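Local coordinates for protein agmatine ureohydrolase (Thermoplasma volcanium GSS1, PDB 3PZL) that probably hydrolyses agmatine to putrescine and urea, as an arginase-family enzyme that binds two manganese ions per subunit, at residues I25-N30 against D78-G83; Y65-S70 against T282-A287; V106-M111 against V131-K136; F149-M154 against V163-L168; S221-I226 against K264-D269. All coordinates share one frame; numbering follows the deposited sequence.

Contact 1. Residues I25-N30 against D78-G83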
# COMPACT_ATOMS: atom_id res chain seq x y z
N ILE B 25 14.66 1.67 -22.03
CA ILE B 25 14.53 3.10 -22.01
C ILE B 25 14.07 3.60 -23.38
O ILE B 25 14.74 3.38 -24.39
CB ILE B 25 15.83 3.76 -21.59
CG1 ILE B 25 16.06 3.44 -20.11
CG2 ILE B 25 15.75 5.28 -21.87
CD1 ILE B 25 17.12 4.30 -19.43
N ALA B 26 12.95 4.29 -23.40
CA ALA B 26 12.27 4.55 -24.65
C ALA B 26 13.14 5.25 -25.68
O ALA B 26 12.94 5.08 -26.87
CB ALA B 26 11.00 5.32 -24.40
N ASP B 27 14.11 6.03 -25.22
CA ASP B 27 14.93 6.81 -26.13
C ASP B 27 16.21 6.08 -26.47
O ASP B 27 16.92 6.46 -27.41
CB ASP B 27 15.17 8.24 -25.60
CG ASP B 27 13.84 9.05 -25.43
OD1 ASP B 27 12.83 8.74 -26.13
OD2 ASP B 27 13.79 9.98 -24.58
N ALA B 28 16.51 5.02 -25.74
CA ALA B 28 17.71 4.23 -26.03
C ALA B 28 17.52 3.45 -27.33
O ALA B 28 17.30 2.23 -27.32
CB ALA B 28 18.02 3.30 -24.91
N VAL B 29 17.61 4.18 -28.45
CA VAL B 29 17.28 3.66 -29.77
C VAL B 29 18.46 2.97 -30.49
O VAL B 29 18.25 2.10 -31.32
CB VAL B 29 16.63 4.76 -30.64
CG1 VAL B 29 16.58 4.35 -32.10
CG2 VAL B 29 15.23 4.99 -30.15
N ASN B 30 19.69 3.34 -30.17
CA ASN B 30 20.83 2.85 -30.92
C ASN B 30 21.41 1.59 -30.33
O ASN B 30 21.23 1.30 -29.15
CB ASN B 30 21.90 3.92 -30.99
CG ASN B 30 21.31 5.29 -31.13
OD1 ASN B 30 20.84 5.68 -32.19
ND2 ASN B 30 21.31 6.01 -30.04
N ASP B 78 17.02 17.13 -27.92
CA ASP B 78 16.20 15.96 -28.25
C ASP B 78 17.01 14.69 -27.93
O ASP B 78 18.04 14.42 -28.55
CB ASP B 78 15.77 16.02 -29.72
CG ASP B 78 15.04 14.77 -30.17
OD1 ASP B 78 14.49 14.02 -29.33
OD2 ASP B 78 15.00 14.54 -31.41
N LEU B 79 16.52 13.93 -26.96
CA LEU B 79 17.23 12.75 -26.49
C LEU B 79 17.23 11.61 -27.50
O LEU B 79 18.14 10.79 -27.50
CB LEU B 79 16.65 12.32 -25.16
CG LEU B 79 16.92 13.34 -24.07
CD1 LEU B 79 16.04 13.04 -22.89
CD2 LEU B 79 18.38 13.33 -23.65
N LEU B 80 16.22 11.59 -28.36
CA LEU B 80 16.09 10.61 -29.42
C LEU B 80 17.24 10.71 -30.40
O LEU B 80 17.62 9.72 -31.03
CB LEU B 80 14.77 10.82 -30.16
CG LEU B 80 13.65 9.88 -29.74
CD1 LEU B 80 12.43 10.05 -30.64
CD2 LEU B 80 14.16 8.43 -29.77
N ALA B 81 17.80 11.91 -30.51
CA ALA B 81 18.92 12.14 -31.39
C ALA B 81 20.21 12.37 -30.58
O ALA B 81 21.16 13.00 -31.06
CB ALA B 81 18.62 13.29 -32.32
N SER B 82 20.26 11.85 -29.36
CA SER B 82 21.47 11.95 -28.56
C SER B 82 22.31 10.65 -28.40
O SER B 82 23.16 10.57 -27.55
CB SER B 82 21.12 12.51 -27.20
OG SER B 82 20.49 13.77 -27.36
N GLY B 83 22.07 9.65 -29.24
CA GLY B 83 22.93 8.47 -29.24
C GLY B 83 22.89 7.68 -27.94
O GLY B 83 23.93 7.44 -27.34
O HOH W 1 19.28 8.47 -28.02

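Contact 2. Residues Y65-S70 against T282-A287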
# COMPACT_ATOMS: atom_id res chain seq x y z
N TYR B 65 10.21 6.02 -17.30
CA TYR B 65 10.71 6.85 -18.37
C TYR B 65 9.61 7.13 -19.38
O TYR B 65 9.61 8.18 -20.01
CB TYR B 65 11.90 6.23 -19.04
CG TYR B 65 12.70 7.19 -19.90
CD1 TYR B 65 13.87 7.81 -19.41
CD2 TYR B 65 12.31 7.47 -21.19
CE1 TYR B 65 14.61 8.68 -20.20
CE2 TYR B 65 13.04 8.33 -21.99
CZ TYR B 65 14.18 8.94 -21.50
OH TYR B 65 14.86 9.79 -22.33
N VAL B 66 8.65 6.23 -19.51
CA VAL B 66 7.58 6.39 -20.48
C VAL B 66 6.79 7.68 -20.24
O VAL B 66 6.33 8.31 -21.20
CB VAL B 66 6.63 5.11 -20.56
CG1 VAL B 66 7.41 3.85 -20.93
CG2 VAL B 66 5.87 4.88 -19.26
N ASN B 67 6.69 8.09 -18.97
CA ASN B 67 6.04 9.35 -18.62
C ASN B 67 6.81 10.63 -19.02
O ASN B 67 6.23 11.73 -19.03
CB ASN B 67 5.68 9.39 -17.14
CG ASN B 67 4.75 10.53 -16.80
OD1 ASN B 67 3.79 10.80 -17.55
ND2 ASN B 67 5.03 11.23 -15.69
N LEU B 68 8.08 10.49 -19.39
CA LEU B 68 8.90 11.65 -19.74
C LEU B 68 8.85 11.92 -21.23
O LEU B 68 8.69 11.00 -22.03
CB LEU B 68 10.37 11.43 -19.32
CG LEU B 68 10.65 11.18 -17.84
CD1 LEU B 68 12.02 10.63 -17.66
CD2 LEU B 68 10.44 12.41 -16.98
N GLU B 69 9.01 13.19 -21.59
CA GLU B 69 9.15 13.63 -22.98
C GLU B 69 10.52 13.28 -23.55
O GLU B 69 11.52 13.29 -22.81
CB GLU B 69 8.96 15.13 -23.05
CG GLU B 69 7.57 15.61 -22.70
CD GLU B 69 6.50 15.11 -23.68
OE1 GLU B 69 6.87 14.45 -24.69
OE2 GLU B 69 5.28 15.39 -23.45
N SER B 70 10.60 12.99 -24.86
CA SER B 70 11.89 12.71 -25.48
C SER B 70 12.72 13.99 -25.63
O SER B 70 13.94 13.96 -25.88
CB SER B 70 11.72 12.03 -26.82
OG SER B 70 10.78 10.98 -26.74
N THR B 282 9.96 8.22 -6.88
CA THR B 282 11.43 8.18 -6.69
C THR B 282 12.14 7.72 -7.98
O THR B 282 13.12 8.31 -8.42
CB THR B 282 11.82 7.29 -5.50
OG1 THR B 282 11.16 7.75 -4.32
CG2 THR B 282 13.30 7.32 -5.27
N SER B 283 11.60 6.71 -8.64
CA SER B 283 12.17 6.28 -9.91
C SER B 283 11.91 7.31 -11.01
O SER B 283 12.58 7.31 -12.04
CB SER B 283 11.65 4.90 -10.30
OG SER B 283 10.25 4.93 -10.34
N MSE B 284 10.95 8.18 -10.79
CA MSE B 284 10.66 9.23 -11.74
C MSE B 284 11.71 10.33 -11.61
O MSE B 284 12.18 10.89 -12.60
CB MSE B 284 9.29 9.80 -11.49
CG MSE B 284 8.82 10.72 -12.59
SE MSE B 284 8.59 9.72 -14.29
CE MSE B 284 7.80 11.15 -15.34
N LEU B 285 12.09 10.66 -10.39
CA LEU B 285 13.18 11.59 -10.19
C LEU B 285 14.46 10.94 -10.73
O LEU B 285 15.25 11.60 -11.42
CB LEU B 285 13.35 11.93 -8.72
CG LEU B 285 14.57 12.75 -8.34
CD1 LEU B 285 14.59 14.05 -9.08
CD2 LEU B 285 14.50 13.01 -6.91
N ALA B 286 14.67 9.65 -10.43
CA ALA B 286 15.86 8.98 -10.97
C ALA B 286 15.96 9.05 -12.51
O ALA B 286 17.04 9.29 -13.06
CB ALA B 286 15.95 7.58 -10.49
N ALA B 287 14.84 8.89 -13.20
CA ALA B 287 14.82 8.95 -14.65
C ALA B 287 15.03 10.36 -15.13
O ALA B 287 15.69 10.59 -16.16
CB ALA B 287 13.56 8.45 -15.17

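Contact 3. Residues V106-M111 against V131-K136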
# COMPACT_ATOMS: atom_id res chain seq x y z
N VAL B 106 33.16 -3.81 -17.65
CA VAL B 106 32.15 -3.15 -18.43
C VAL B 106 32.41 -1.64 -18.51
O VAL B 106 32.25 -1.02 -19.57
CB VAL B 106 30.75 -3.45 -17.88
CG1 VAL B 106 29.70 -2.73 -18.70
CG2 VAL B 106 30.51 -4.98 -17.84
N VAL B 107 32.84 -1.05 -17.39
CA VAL B 107 33.20 0.36 -17.35
C VAL B 107 34.46 0.69 -18.19
O VAL B 107 34.40 1.57 -19.07
CB VAL B 107 33.29 0.88 -15.88
CG1 VAL B 107 33.86 2.26 -15.81
CG2 VAL B 107 31.90 0.92 -15.27
N SER B 108 35.57 -0.03 -17.94
CA SER B 108 36.80 0.07 -18.77
C SER B 108 36.46 0.01 -20.24
O SER B 108 36.77 0.94 -20.99
CB SER B 108 37.81 -1.04 -18.47
OG SER B 108 38.49 -0.85 -17.24
N ALA B 109 35.81 -1.09 -20.63
CA ALA B 109 35.44 -1.35 -22.03
C ALA B 109 34.74 -0.14 -22.66
O ALA B 109 35.19 0.37 -23.70
CB ALA B 109 34.59 -2.59 -22.12
N VAL B 110 33.67 0.34 -22.02
CA VAL B 110 32.86 1.42 -22.57
C VAL B 110 33.64 2.74 -22.64
O VAL B 110 33.46 3.53 -23.56
CB VAL B 110 31.55 1.57 -21.76
CG1 VAL B 110 30.72 2.77 -22.21
CG2 VAL B 110 30.74 0.30 -21.89
N MSE B 111 34.53 2.96 -21.69
CA MSE B 111 35.37 4.14 -21.73
C MSE B 111 36.44 4.06 -22.85
O MSE B 111 36.61 5.01 -23.61
CB MSE B 111 35.95 4.42 -20.35
CG MSE B 111 34.86 4.78 -19.33
SE MSE B 111 35.43 5.50 -17.56
CE MSE B 111 36.71 4.15 -17.05
N VAL B 131 35.13 2.81 -10.24
CA VAL B 131 36.27 3.59 -9.75
C VAL B 131 37.63 2.95 -10.07
O VAL B 131 38.62 3.65 -10.19
CB VAL B 131 36.20 3.88 -8.24
CG1 VAL B 131 37.29 4.87 -7.83
CG2 VAL B 131 34.83 4.42 -7.86
N ARG B 132 37.68 1.63 -10.21
CA ARG B 132 38.91 0.92 -10.55
C ARG B 132 39.31 1.27 -11.97
O ARG B 132 40.48 1.16 -12.33
CB ARG B 132 38.75 -0.61 -10.47
CG ARG B 132 38.67 -1.20 -9.07
CD ARG B 132 38.32 -2.68 -9.17
NE ARG B 132 38.12 -3.33 -7.87
CZ ARG B 132 37.76 -4.60 -7.69
NH1 ARG B 132 37.57 -5.40 -8.74
NH2 ARG B 132 37.59 -5.06 -6.47
N ALA B 133 38.34 1.69 -12.78
CA ALA B 133 38.60 1.93 -14.18
C ALA B 133 39.11 3.35 -14.51
O ALA B 133 39.57 3.63 -15.63
CB ALA B 133 37.39 1.56 -14.98
N LEU B 134 39.06 4.23 -13.51
CA LEU B 134 39.39 5.65 -13.69
C LEU B 134 40.85 5.96 -14.00
O LEU B 134 41.76 5.48 -13.32
CB LEU B 134 38.95 6.45 -12.46
CG LEU B 134 37.46 6.38 -12.09
CD1 LEU B 134 37.20 7.31 -10.93
CD2 LEU B 134 36.52 6.72 -13.27
N PRO B 135 41.09 6.79 -15.03
CA PRO B 135 42.40 7.41 -15.27
C PRO B 135 42.84 8.35 -14.12
O PRO B 135 42.04 8.70 -13.25
CB PRO B 135 42.17 8.20 -16.56
CG PRO B 135 41.01 7.54 -17.24
CD PRO B 135 40.14 7.03 -16.13
N LYS B 136 44.11 8.75 -14.12
CA LYS B 136 44.67 9.59 -13.04
C LYS B 136 44.09 11.02 -12.93
O LYS B 136 44.14 11.64 -11.87
CB LYS B 136 46.19 9.68 -13.17
CG LYS B 136 46.96 8.53 -12.53
CD LYS B 136 48.49 8.71 -12.73
CE LYS B 136 49.27 7.68 -11.93
NZ LYS B 136 48.91 7.76 -10.47

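Contact 4. Residues F149-M154 against V163-L168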
# COMPACT_ATOMS: atom_id res chain seq x y z
N PHE B 149 32.24 5.30 4.34
CA PHE B 149 33.67 5.34 4.56
C PHE B 149 33.88 4.56 5.82
O PHE B 149 33.88 5.13 6.89
CB PHE B 149 34.10 6.80 4.78
CG PHE B 149 35.56 7.00 5.06
CD1 PHE B 149 36.48 7.11 4.01
CD2 PHE B 149 36.00 7.16 6.37
CE1 PHE B 149 37.82 7.32 4.27
CE2 PHE B 149 37.33 7.37 6.63
CZ PHE B 149 38.25 7.45 5.58
N ARG B 150 34.02 3.25 5.68
CA ARG B 150 34.09 2.36 6.81
C ARG B 150 35.06 1.29 6.37
O ARG B 150 34.99 0.83 5.24
CB ARG B 150 32.71 1.75 7.07
CG ARG B 150 32.38 1.49 8.55
CD ARG B 150 30.99 0.86 8.70
NE ARG B 150 30.40 1.04 10.04
CZ ARG B 150 29.34 1.81 10.32
NH1 ARG B 150 28.74 2.52 9.37
NH2 ARG B 150 28.88 1.90 11.55
N SER B 151 35.97 0.90 7.24
CA SER B 151 36.97 -0.08 6.83
C SER B 151 36.32 -1.42 6.42
O SER B 151 36.70 -2.01 5.41
CB SER B 151 38.03 -0.25 7.91
OG SER B 151 39.32 -0.40 7.30
N SER B 152 35.33 -1.87 7.20
CA SER B 152 34.55 -3.06 6.85
C SER B 152 33.18 -3.11 7.55
O SER B 152 32.99 -2.50 8.61
CB SER B 152 35.33 -4.35 7.14
OG SER B 152 34.66 -5.47 6.62
N TYR B 153 32.23 -3.83 6.96
CA TYR B 153 30.92 -4.00 7.59
C TYR B 153 30.38 -5.40 7.34
O TYR B 153 30.39 -5.89 6.21
CB TYR B 153 29.97 -2.95 7.06
CG TYR B 153 28.79 -2.67 7.92
CD1 TYR B 153 28.92 -2.45 9.30
CD2 TYR B 153 27.51 -2.56 7.35
CE1 TYR B 153 27.79 -2.16 10.09
CE2 TYR B 153 26.39 -2.27 8.11
CZ TYR B 153 26.54 -2.07 9.48
OH TYR B 153 25.42 -1.78 10.20
N MSE B 154 29.91 -6.03 8.42
CA MSE B 154 29.39 -7.41 8.40
C MSE B 154 30.38 -8.35 7.73
O MSE B 154 30.01 -9.07 6.81
CB MSE B 154 28.06 -7.49 7.64
CG MSE B 154 27.16 -6.27 7.81
SE MSE B 154 26.24 -6.32 9.54
CE MSE B 154 24.38 -6.77 8.99
N VAL B 163 31.97 1.94 0.51
CA VAL B 163 32.30 2.38 -0.85
C VAL B 163 33.34 3.52 -0.87
O VAL B 163 34.32 3.44 -1.62
CB VAL B 163 31.04 2.66 -1.73
CG1 VAL B 163 30.12 3.53 -1.04
CG2 VAL B 163 31.42 3.29 -3.06
N THR B 164 33.16 4.54 -0.05
CA THR B 164 34.09 5.68 -0.06
C THR B 164 35.48 5.24 0.35
O THR B 164 36.45 5.73 -0.19
CB THR B 164 33.62 6.84 0.85
OG1 THR B 164 32.32 7.29 0.44
CG2 THR B 164 34.59 8.02 0.72
N ARG B 165 35.56 4.33 1.30
CA ARG B 165 36.83 3.88 1.81
C ARG B 165 37.60 3.18 0.72
O ARG B 165 38.75 3.49 0.47
CB ARG B 165 36.62 2.92 2.96
CG ARG B 165 37.87 2.68 3.76
CD ARG B 165 37.96 3.62 4.93
NE ARG B 165 39.30 3.59 5.51
CZ ARG B 165 39.60 3.91 6.76
NH1 ARG B 165 38.65 4.29 7.62
NH2 ARG B 165 40.87 3.85 7.16
N ARG B 166 36.93 2.23 0.08
CA ARG B 166 37.52 1.51 -1.04
C ARG B 166 37.88 2.45 -2.19
O ARG B 166 38.78 2.15 -2.99
CB ARG B 166 36.56 0.40 -1.50
CG ARG B 166 37.08 -1.05 -1.40
CD ARG B 166 38.01 -1.32 -0.22
NE ARG B 166 37.24 -1.54 0.99
CZ ARG B 166 37.56 -1.05 2.19
NH1 ARG B 166 38.64 -0.28 2.33
NH2 ARG B 166 36.79 -1.31 3.23
N ALA B 167 37.21 3.61 -2.26
CA ALA B 167 37.51 4.61 -3.28
C ALA B 167 38.83 5.33 -3.00
O ALA B 167 39.66 5.50 -3.89
CB ALA B 167 36.37 5.59 -3.42
N LEU B 168 39.03 5.73 -1.74
CA LEU B 168 40.27 6.33 -1.29
C LEU B 168 41.45 5.38 -1.49
O LEU B 168 42.53 5.81 -1.92
CB LEU B 168 40.14 6.76 0.19
CG LEU B 168 41.24 7.63 0.81
CD1 LEU B 168 41.55 8.81 -0.08
CD2 LEU B 168 40.83 8.11 2.18

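Contact 5. Residues S221-I226 against K264-D269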
# COMPACT_ATOMS: atom_id res chain seq x y z
N SER B 221 39.26 19.91 -10.75
CA SER B 221 39.29 18.68 -11.55
C SER B 221 39.17 18.94 -13.05
O SER B 221 38.42 19.80 -13.50
CB SER B 221 38.11 17.82 -11.14
OG SER B 221 37.93 17.85 -9.72
N ARG B 222 39.89 18.16 -13.83
CA ARG B 222 39.80 18.29 -15.27
C ARG B 222 38.67 17.43 -15.79
O ARG B 222 37.94 17.82 -16.68
CB ARG B 222 41.12 17.90 -15.93
CG ARG B 222 42.30 18.72 -15.43
CD ARG B 222 43.56 18.30 -16.10
NE ARG B 222 44.71 19.03 -15.59
CZ ARG B 222 45.70 19.49 -16.34
NH1 ARG B 222 45.66 19.33 -17.66
NH2 ARG B 222 46.69 20.16 -15.79
N ARG B 223 38.55 16.24 -15.25
CA ARG B 223 37.43 15.36 -15.57
C ARG B 223 36.78 14.82 -14.29
O ARG B 223 37.40 14.83 -13.21
CB ARG B 223 37.91 14.24 -16.49
CG ARG B 223 38.17 14.71 -17.91
CD ARG B 223 39.24 13.87 -18.54
NE ARG B 223 38.74 12.69 -19.22
CZ ARG B 223 39.42 11.55 -19.33
NH1 ARG B 223 40.63 11.44 -18.77
NH2 ARG B 223 38.90 10.50 -19.98
N VAL B 224 35.53 14.37 -14.38
CA VAL B 224 34.93 13.70 -13.24
C VAL B 224 34.13 12.44 -13.56
O VAL B 224 33.81 12.13 -14.72
CB VAL B 224 34.08 14.64 -12.39
CG1 VAL B 224 34.94 15.77 -11.85
CG2 VAL B 224 32.88 15.18 -13.17
N TYR B 225 33.87 11.68 -12.50
CA TYR B 225 32.89 10.63 -12.52
C TYR B 225 31.89 11.02 -11.44
O TYR B 225 32.29 11.43 -10.34
CB TYR B 225 33.54 9.26 -12.25
CG TYR B 225 32.54 8.12 -12.24
CD1 TYR B 225 31.81 7.83 -11.09
CD2 TYR B 225 32.32 7.34 -13.38
CE1 TYR B 225 30.87 6.80 -11.08
CE2 TYR B 225 31.39 6.30 -13.38
CZ TYR B 225 30.66 6.03 -12.22
OH TYR B 225 29.72 5.03 -12.15
N ILE B 226 30.60 10.92 -11.77
CA ILE B 226 29.55 11.34 -10.84
C ILE B 226 28.77 10.15 -10.35
O ILE B 226 28.15 9.43 -11.13
CB ILE B 226 28.56 12.34 -11.46
CG1 ILE B 226 29.31 13.44 -12.21
CG2 ILE B 226 27.67 12.91 -10.36
CD1 ILE B 226 28.43 14.45 -12.87
N LYS B 264 32.25 17.46 -18.14
CA LYS B 264 33.54 16.90 -17.78
C LYS B 264 33.41 15.44 -17.38
O LYS B 264 34.41 14.81 -17.01
CB LYS B 264 34.13 17.61 -16.55
CG LYS B 264 34.41 19.03 -16.74
CD LYS B 264 35.05 19.61 -15.50
CE LYS B 264 35.91 20.75 -15.89
NZ LYS B 264 36.80 20.95 -14.78
N ALA B 265 32.18 14.92 -17.41
CA ALA B 265 31.90 13.62 -16.80
C ALA B 265 32.24 12.50 -17.76
O ALA B 265 31.81 12.52 -18.90
CB ALA B 265 30.45 13.54 -16.37
N VAL B 266 33.02 11.54 -17.27
CA VAL B 266 33.38 10.36 -18.07
C VAL B 266 32.42 9.21 -17.84
O VAL B 266 32.34 8.30 -18.65
CB VAL B 266 34.83 9.87 -17.82
CG1 VAL B 266 35.85 10.97 -18.24
CG2 VAL B 266 35.02 9.43 -16.36
N GLY B 267 31.70 9.28 -16.73
CA GLY B 267 30.74 8.24 -16.37
C GLY B 267 29.77 8.72 -15.31
O GLY B 267 30.05 9.68 -14.60
N PHE B 268 28.64 8.03 -15.20
CA PHE B 268 27.59 8.43 -14.30
C PHE B 268 26.85 7.22 -13.72
O PHE B 268 26.72 6.19 -14.37
CB PHE B 268 26.62 9.31 -15.08
CG PHE B 268 25.53 9.93 -14.25
CD1 PHE B 268 25.79 10.39 -12.98
CD2 PHE B 268 24.24 10.09 -14.77
CE1 PHE B 268 24.79 10.99 -12.22
CE2 PHE B 268 23.22 10.69 -14.01
CZ PHE B 268 23.49 11.14 -12.73
N ASP B 269 26.35 7.34 -12.49
CA ASP B 269 25.48 6.31 -11.93
C ASP B 269 24.46 6.79 -10.93
O ASP B 269 24.59 7.90 -10.38
CB ASP B 269 26.28 5.13 -11.38
CG ASP B 269 27.00 5.44 -10.09
OD1 ASP B 269 26.52 6.22 -9.26
OD2 ASP B 269 28.08 4.86 -9.90

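Contact 1. Residues I25-N30 against D78-G83
Asp27, Val29 and Asn30 meet Leu79, Leu80 and Gly83 in a partly buried contact away from the metal site, joining the loop between strands 20-21 and 37-42 to that between 77-78 and 84-90; strands 37-42 and 84-90 are neighbours at one edge of the parallel sheet. No direct hydrogen bond joins the loops. The Asp27 carboxylate carries the buried part: OD2 lies 3.7 Å from Leu79 CB, while OD1 lies 3.9 Å from Leu80 CG. Both oxygens are satisfied by hydroxyls outside the contact, OD2 by Tyr65 and OD1 by Ser70. An alanine in place of Asp27 would remove the carboxylate, probably leaving the hydroxyls of Tyr65 and Ser70 without this acceptor and a gap beside Leu79 and Leu80. At the exposed end Val29 CG2 packs on Leu80 CD2 at 3.6 Å. One water donates to Asp27 O (3.2 Å) and to Leu79 O (2.6 Å), bridging the loops. Asn30 sets its amide against Gly83, with a weak bond from ND2 to Met84 O. Each loop is shaped by its own turn: a type I beta turn from Ile25 to Ala28, and an Asx turn in which Asp78 OD1 accepts from Leu80 N.

Contact 2. Residues Y65-S70 against T282-A287
Leu68 reaches helix 281-303 with both of its methyls. Its CD1 sits 3.7 Å from Ala287 CB, and its CD2 is 3.4 Å from CE of Met284, a selenomethionine; the Leu68 and Met284 side chains slide past each other in opposite directions. Met284 and Ala287 are about one turn apart, and Leu68 spans them. In Met284, CG stands anti to the backbone N (chi1 -170°), and the bend at chi2 (65°) places SE so that the end of the chain turns toward the loop. Its CE also comes up to Asn67, but that approach is too close in the model to be interpreted. Tyr65 adds a looser touch, CD1 to Ala287 CB at 4.3 Å. The layout is that of a type I beta turn, Tyr65 to Leu68, packed against the side of the long C-terminal helix of the arginase fold; Leu68 N closes the turn on Tyr65 O at 2.8 Å. Farther out, Gln291 of the same helix holds the loop through a hydrogen bond from NE2 to Glu69 O. Beyond that, Leu285 of the helix packs on Phe247 of a neighbouring subunit.

Contact 3. Residues V106-M111 against V131-K136
Ala133 is the residue on which Val107, Ser108 and Met111 converge, and apolar packing is the main kind of interaction here. Its CB, pointing at helix 96-112, lies 3.7 Å from Val107 CG1 and 3.4 Å from CE of Met111, a selenomethionine. The methyl is thus met by side chains from two successive turns of the helix. Met111 leaves its backbone with CG anti to the carbonyl carbon, and the bend at chi3 (-52°) places CE beside Ala133, where it also approaches Ala133 O. The small size of Ala133 is matched by the close approach of the backbones: the CA atoms of Ser108 and Ala133 are 5.3 Å apart.

Polar atoms take part differently. Ser108 OG borders the same methyl, 3.5 Å from Ala133 CB, yet its own hydrogen-bonding partner is Glu104 O one turn earlier in the helix, a weak bond. No hydrogen bond crosses between 106-111 and 131-136. Arg132 instead makes a salt bridge through NH1 with Asp101, earlier on helix 96-112.

Backbone interactions are internal to each piece. Val110 N and Met111 N bond back to Val106 O and Val107 O in regular helical fashion, whereas Leu134 N makes only a weak bond of 3.4 Å to Val131 O.

Helix 96-112, strand 116-121 and helix 126-132 follow one another as alternating helix and strand of the arginase alpha/beta fold, the helices packing on the parallel sheet; Met111 also touches Pro117 of strand 116-121, Val131 packs on Leu171 of helix 163-171, and Leu134 reaches Tyr225 of strand 223-229.

Contact 4. Residues F149-M154 against V163-L168
Phe149 and Arg165 form an offset cation-pi stack between the loop after strand 138-143 and the first turn of helix 163-171, in the alpha/beta fold of the arginase family. The loop continues directly from the manganese ligands Asp144, His146 and Asp148, and the Thr164 side chain lies about 6 Å from a bound manganese ion without being a ligand.

Packing is closest around the phenyl ring. Arg165 CD stands over one face, 3.8 Å from the centroid and 11° off the ring normal, a CH-pi contact. The guanidinium continues beyond the ring centre, with CZ 4.5 Å from the centroid and the two planes 21° apart. The bend of the arginine at chi2 (94°) brings CD over the ring. Around the rim, Leu168 CD2 meets Phe149 CE1 in the ring plane at 3.7 Å, and Thr164 CG2 lies near the plane, 3.9 Å from CD1. The ring of Phe194 also meets Phe149, nearly perpendicular to it. A salt bridge from Arg165 NH1 to Asp191 would help to fix the rotation of the stacked group.

The other side, from Arg150 to Ser152, is looser. Ser151 is exposed, and no clear hydrogen bond joins the loop to the helix; the position of Arg166 NH2 against Ser151 O is doubtful, and Arg166 pairs with Asp169. The Arg150 side chain starts away from the helix, and its guanidinium pairs with Glu69 of a neighbouring subunit. Ser151 OG is 4.3 Å above the Arg165 guanidinium plane, on the face opposite Phe149 CZ.

Contact 5. Residues S221-I226 against K264-D269
Tyr225 lays its ring over the backbone of Gly267 and points its hydroxyl at Asp269. Gly267 O sits 3.5 Å above the ring plane, offset toward the rim, and a CB on Gly267 would clash with Tyr225 CE2. Tyr225 OH donates to Asp269 OD2 at 2.8 Å, from above the carboxylate plane, with ring and carboxylate turned 74° apart. Asp269 OD2 also pairs with Thr127 and OD1 with Ser227. A phenylalanine in place of Tyr225 lacks this hydroxyl, and Asp269 OD2 would probably be left with Thr127 as its remaining hydroxyl partner, the carboxylate less firmly held.

On the opposite face Ile226 CB packs obliquely on Phe268 CD1 at 3.7 Å, and Ile226 CD1 approaches Ala265 CB. Parallel-strand bonds link the backbones: Val224 N to Lys264 O (2.9 Å), Val266 N to Val224 O (2.7 Å), Ile226 N to Gly267 O and Asp269 N to Ile226 O. Val224 pairs with Ala265 but Ile226 with Phe268, an extra residue taken up where the chain turns at Val266. The pair forms the parallel core of a beta-alpha-beta crossover through helix 251-261, with the Asp269 side chain about 5 Å from that of the manganese ligand His124.

Contacts 1 and 2 alternate along the chain and touch through Asp27 with Tyr65 and Leu79 with Ser70, their centres about 14 Å apart, so the loops at 25-30, 65-70 and 78-83 and helix 281-303 form one continuous packing region. Contacts 3, 4 and 5 follow in series inside the long loop that contact 2 closes. Contact 5 lies centrally in the eight-stranded parallel sheet; contact 3, about 11 Å away between centres, packs a helix and the loop after the next helix on it, Met111 on Val266 and Leu134 on Tyr225. Contact 4, beside the manganese site, has its centre about 36 Å from that of contact 1, on the opposite side of the chain's centre. Yet Glu69 of contact 2 links these regions between subunits.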